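Local coordinates for protein aminomethyltransferase (Bartonella henselae, PDB 3GIR) that belongs to the aminomethyltransferase family, pairing a folate-binding-type domain with a C-terminal barrel domain, at residues 124-129 / 276-281; 173-178 / 232-237. All blocks are in the same frame, centred on the assembly; numbering follows the deposited sequence.

Contact 1. Residues 124-129 / 276-281; sequences AGILDD and AALTWA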
# COMPACT_ATOMS: atom_id res chain seq x y z
N ALA A 124 -7.47 8.99 -16.38
CA ALA A 124 -6.51 9.17 -15.29
C ALA A 124 -7.03 8.72 -13.94
O ALA A 124 -6.46 9.09 -12.90
CB ALA A 124 -5.88 10.68 -15.23
N GLY A 125 -8.07 7.86 -13.92
CA GLY A 125 -8.45 7.18 -12.70
C GLY A 125 -7.43 6.09 -12.38
O GLY A 125 -6.72 5.58 -13.25
N ILE A 126 -7.31 5.77 -11.10
CA ILE A 126 -6.28 4.85 -10.63
C ILE A 126 -6.79 3.43 -10.66
O ILE A 126 -7.60 2.99 -9.82
CB ILE A 126 -5.77 5.24 -9.24
CG1 ILE A 126 -5.07 6.61 -9.24
CG2 ILE A 126 -4.70 4.17 -8.69
CD1 ILE A 126 -4.87 7.20 -7.85
N LEU A 127 -6.34 2.64 -11.65
CA LEU A 127 -6.70 1.21 -11.71
C LEU A 127 -6.07 0.42 -10.53
O LEU A 127 -6.68 -0.52 -10.03
CB LEU A 127 -6.19 0.59 -13.03
CG LEU A 127 -6.89 1.22 -14.26
CD1 LEU A 127 -6.19 0.86 -15.62
CD2 LEU A 127 -8.37 0.69 -14.27
N ASP A 128 -4.86 0.78 -10.16
CA ASP A 128 -4.12 0.17 -9.04
C ASP A 128 -2.94 1.04 -8.73
O ASP A 128 -2.38 1.69 -9.60
CB ASP A 128 -3.64 -1.26 -9.34
CG ASP A 128 -3.45 -2.11 -8.05
OD1 ASP A 128 -3.86 -1.59 -6.98
OD2 ASP A 128 -2.77 -3.18 -8.14
N ASP A 129 -2.55 1.04 -7.46
CA ASP A 129 -1.25 1.63 -7.12
C ASP A 129 -0.24 0.51 -6.99
O ASP A 129 -0.62 -0.65 -6.74
CB ASP A 129 -1.29 2.59 -5.93
CG ASP A 129 -1.76 2.05 -4.67
OD1 ASP A 129 -2.37 0.94 -4.56
OD2 ASP A 129 -1.53 2.84 -3.66
N ALA A 276 -6.81 12.41 -5.27
CA ALA A 276 -6.20 11.66 -4.21
C ALA A 276 -4.98 12.27 -3.55
O ALA A 276 -4.43 11.71 -2.61
CB ALA A 276 -5.86 10.20 -4.74
N ALA A 277 -4.56 13.44 -4.03
CA ALA A 277 -3.33 14.09 -3.57
C ALA A 277 -2.13 13.16 -3.59
O ALA A 277 -1.34 13.10 -2.63
CB ALA A 277 -3.50 14.72 -2.15
N LEU A 278 -1.94 12.54 -4.77
CA LEU A 278 -0.84 11.64 -5.03
C LEU A 278 -0.05 12.09 -6.28
O LEU A 278 0.76 11.31 -6.82
CB LEU A 278 -1.38 10.23 -5.19
CG LEU A 278 -2.06 9.53 -4.01
CD1 LEU A 278 -2.54 8.16 -4.47
CD2 LEU A 278 -1.10 9.34 -2.86
N THR A 279 -0.27 13.32 -6.78
CA THR A 279 0.42 13.74 -8.01
C THR A 279 1.93 13.83 -7.77
O THR A 279 2.67 13.84 -8.75
CB THR A 279 -0.03 15.15 -8.55
OG1 THR A 279 0.23 16.12 -7.53
CG2 THR A 279 -1.53 15.11 -8.92
N TRP A 280 2.38 13.91 -6.52
CA TRP A 280 3.80 13.94 -6.17
C TRP A 280 4.58 12.75 -6.78
O TRP A 280 5.79 12.83 -7.00
CB TRP A 280 4.03 13.97 -4.68
CG TRP A 280 3.39 12.84 -3.90
CD1 TRP A 280 2.25 12.93 -3.19
CD2 TRP A 280 3.89 11.51 -3.71
NE1 TRP A 280 1.97 11.73 -2.57
CE2 TRP A 280 2.95 10.83 -2.90
CE3 TRP A 280 5.00 10.81 -4.18
CZ2 TRP A 280 3.12 9.51 -2.52
CZ3 TRP A 280 5.15 9.48 -3.78
CH2 TRP A 280 4.21 8.86 -2.99
N ALA A 281 3.86 11.66 -7.04
CA ALA A 281 4.48 10.45 -7.61
C ALA A 281 4.92 10.58 -9.07
O ALA A 281 5.58 9.66 -9.58
CB ALA A 281 3.52 9.24 -7.44
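Leu278 O, the carbonyl oxygen of a residue packed against Ile126, is gripped twice: Ala281 N donates to it at 3.1 Å, closing a 3-10 turn, and Tyr118 OH binds it from strand 114-120. Across the two segments the contact is purely apolar. The terminal methyl of Ile126 does all the touching on its side, with CD1 lying 4.2 Å from Leu278 CD1 and 4.4 Å from Ala276 CB. Those two partners are themselves close, Leu278 CD1 being 3.9 Å from Ala276 CB, so Ile126 CD1 sits against a pair of neighbouring methyls, the three forming a triangle. An extended outer torsion (chi2 165°) carries CD1 that far from the backbone. In the folate-binding domain the contact lays the loop between helices 248-257 and 284-289 against strand 126-136, close to the corner the chain turns at Leu127. Ile126 O is hydrogen-bonded to His263 NE2, while Ala276 O receives Arg310 NE from strand 309-315, tying the loop to the sheet of the C-terminal barrel domain. The side chains of Ile126 and Ala281 also touch Tyr118, and Tyr116 packs on Leu278 and meets the Trp280 ring, the two planes turned by about 25°.

Contact 2. Residues 173-178 / 232-237; sequences VLLALQ and ALAEKL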
# COMPACT_ATOMS: atom_id res chain seq x y z
N VAL A 173 5.64 -16.41 -2.21
CA VAL A 173 5.23 -15.92 -0.88
C VAL A 173 5.86 -14.57 -0.72
O VAL A 173 6.98 -14.35 -1.15
CB VAL A 173 5.63 -16.91 0.24
CG1 VAL A 173 5.75 -16.23 1.62
CG2 VAL A 173 4.64 -18.04 0.25
N LEU A 174 5.14 -13.66 -0.08
CA LEU A 174 5.61 -12.35 0.23
C LEU A 174 5.35 -12.11 1.71
O LEU A 174 4.20 -12.25 2.20
CB LEU A 174 4.88 -11.25 -0.58
CG LEU A 174 5.46 -9.81 -0.47
CD1 LEU A 174 6.86 -9.65 -1.01
CD2 LEU A 174 4.46 -8.90 -1.22
N LEU A 175 6.41 -11.77 2.45
CA LEU A 175 6.37 -11.50 3.90
C LEU A 175 6.83 -10.08 4.10
O LEU A 175 7.79 -9.68 3.50
CB LEU A 175 7.26 -12.43 4.70
CG LEU A 175 7.01 -13.92 4.51
CD1 LEU A 175 8.10 -14.77 5.19
CD2 LEU A 175 5.68 -14.24 5.09
N ALA A 176 6.19 -9.32 4.98
CA ALA A 176 6.72 -8.05 5.43
C ALA A 176 7.20 -8.21 6.86
O ALA A 176 6.57 -8.80 7.67
CB ALA A 176 5.59 -6.99 5.38
N LEU A 177 8.37 -7.61 7.14
CA LEU A 177 8.99 -7.65 8.50
C LEU A 177 9.20 -6.19 8.82
O LEU A 177 10.05 -5.52 8.22
CB LEU A 177 10.32 -8.37 8.51
CG LEU A 177 11.01 -8.42 9.86
CD1 LEU A 177 10.26 -9.38 10.81
CD2 LEU A 177 12.44 -8.94 9.62
N GLN A 178 8.46 -5.65 9.78
CA GLN A 178 8.31 -4.20 9.99
C GLN A 178 8.47 -3.82 11.44
O GLN A 178 8.02 -4.51 12.33
CB GLN A 178 6.94 -3.72 9.55
CG GLN A 178 6.60 -4.06 8.14
CD GLN A 178 7.26 -3.11 7.13
OE1 GLN A 178 7.05 -1.87 7.19
NE2 GLN A 178 7.94 -3.70 6.12
N ALA A 232 9.81 -22.56 5.92
CA ALA A 232 11.00 -22.53 6.73
C ALA A 232 11.50 -21.12 7.09
O ALA A 232 11.88 -20.84 8.25
CB ALA A 232 12.11 -23.42 6.04
N LEU A 233 11.49 -20.18 6.17
CA LEU A 233 11.87 -18.85 6.45
C LEU A 233 10.93 -18.21 7.50
O LEU A 233 11.36 -17.53 8.41
CB LEU A 233 11.90 -18.00 5.18
CG LEU A 233 12.19 -16.51 5.38
CD1 LEU A 233 13.55 -16.28 6.10
CD2 LEU A 233 12.05 -15.65 4.11
N ALA A 234 9.65 -18.35 7.27
CA ALA A 234 8.71 -17.76 8.23
C ALA A 234 8.87 -18.31 9.62
O ALA A 234 8.89 -17.51 10.57
CB ALA A 234 7.27 -17.96 7.76
N GLU A 235 9.09 -19.61 9.76
CA GLU A 235 9.32 -20.19 11.06
C GLU A 235 10.61 -19.68 11.65
O GLU A 235 10.68 -19.43 12.86
CB GLU A 235 9.32 -21.71 11.00
CG GLU A 235 8.01 -22.36 10.65
CD GLU A 235 8.16 -23.89 10.33
OE1 GLU A 235 9.23 -24.30 9.77
OE2 GLU A 235 7.22 -24.66 10.62
N LYS A 236 11.67 -19.56 10.86
CA LYS A 236 12.94 -18.96 11.34
C LYS A 236 12.79 -17.54 11.86
O LYS A 236 13.32 -17.17 12.92
CB LYS A 236 13.99 -19.07 10.24
CG LYS A 236 15.34 -18.43 10.54
CD LYS A 236 16.26 -18.69 9.35
CE LYS A 236 17.72 -18.39 9.65
NZ LYS A 236 18.49 -18.48 8.39
N LEU A 237 12.05 -16.69 11.13
CA LEU A 237 11.85 -15.33 11.62
C LEU A 237 10.96 -15.27 12.86
O LEU A 237 11.23 -14.54 13.81
CB LEU A 237 11.22 -14.48 10.53
CG LEU A 237 12.06 -14.27 9.33
CD1 LEU A 237 11.21 -13.59 8.21
CD2 LEU A 237 13.26 -13.43 9.59
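Leu175 projects from the middle of strand 173-178 as the bump of this interface, and helix 232-237 supplies the hollow. Leu233 and Ala234 on one turn and Leu237 on the next line it: Leu175 CD1 lies 4.2 Å from Leu233 CD2, 4.2 Å from Ala234 CB and 4.5 Å from Leu237 CD1. The short Ala234 side chain lets Leu175 come close to the helix, and here the backbones come nearest, with Leu175 CA and Ala234 CA 8.0 Å apart. Leu233 and Leu237, one turn apart, line the same side of the helix, with Leu233 CD2 and Leu237 CD1 4.7 Å apart. With CG anti to its own carbonyl carbon (chi1 -55°) and CD1 extended beyond (chi2 171°), Leu175 presents a single methyl to all three residues, and its side chain runs past that of Leu233 in the opposite sense. Two residues along the strand, Leu177 approaches more loosely, its CD2 4.6 Å from Leu237 CD2, so Leu237 sits as a bump between two strand leucines. Neighbouring strands finish the layer: Leu78 of strand 76-80 touches both Leu175 and Leu237, and Ile223 of strand 220-225 meets Leu233. Past Leu237 the helix ends at the sodium ion site of Leu238, Asp240 and Val243. Helix and strand axes run nearly parallel, at 14° and 10.6 Å, because strand 173-178 is antiparallel to strands 220-225 and 243-245, the parallel pair that this helix joins, running against both, in a beta-alpha-beta crossover spanning two intervening strands of the mixed sheet.

How the contacts relate
Both contacts belong to the folate-binding domain, yet they lie on opposite sides of the chain's centre, with centres about 30 Å apart and nearest atoms about 11 Å apart. They share no helix or strand: contact 1 involves the five-stranded antiparallel sheet that contains strand 126-136, contact 2 the six-stranded mixed sheet and its helix 227-238. Along the chain the order is 124-129, 173-178, 232-237, 276-281, so both halves of contact 2 fall between those of contact 1. The chain thus leaves one sheet, builds much of the other, and returns to pack a loop against the first, so the outer contact closes a long loop of chain that contains most of the second sheet.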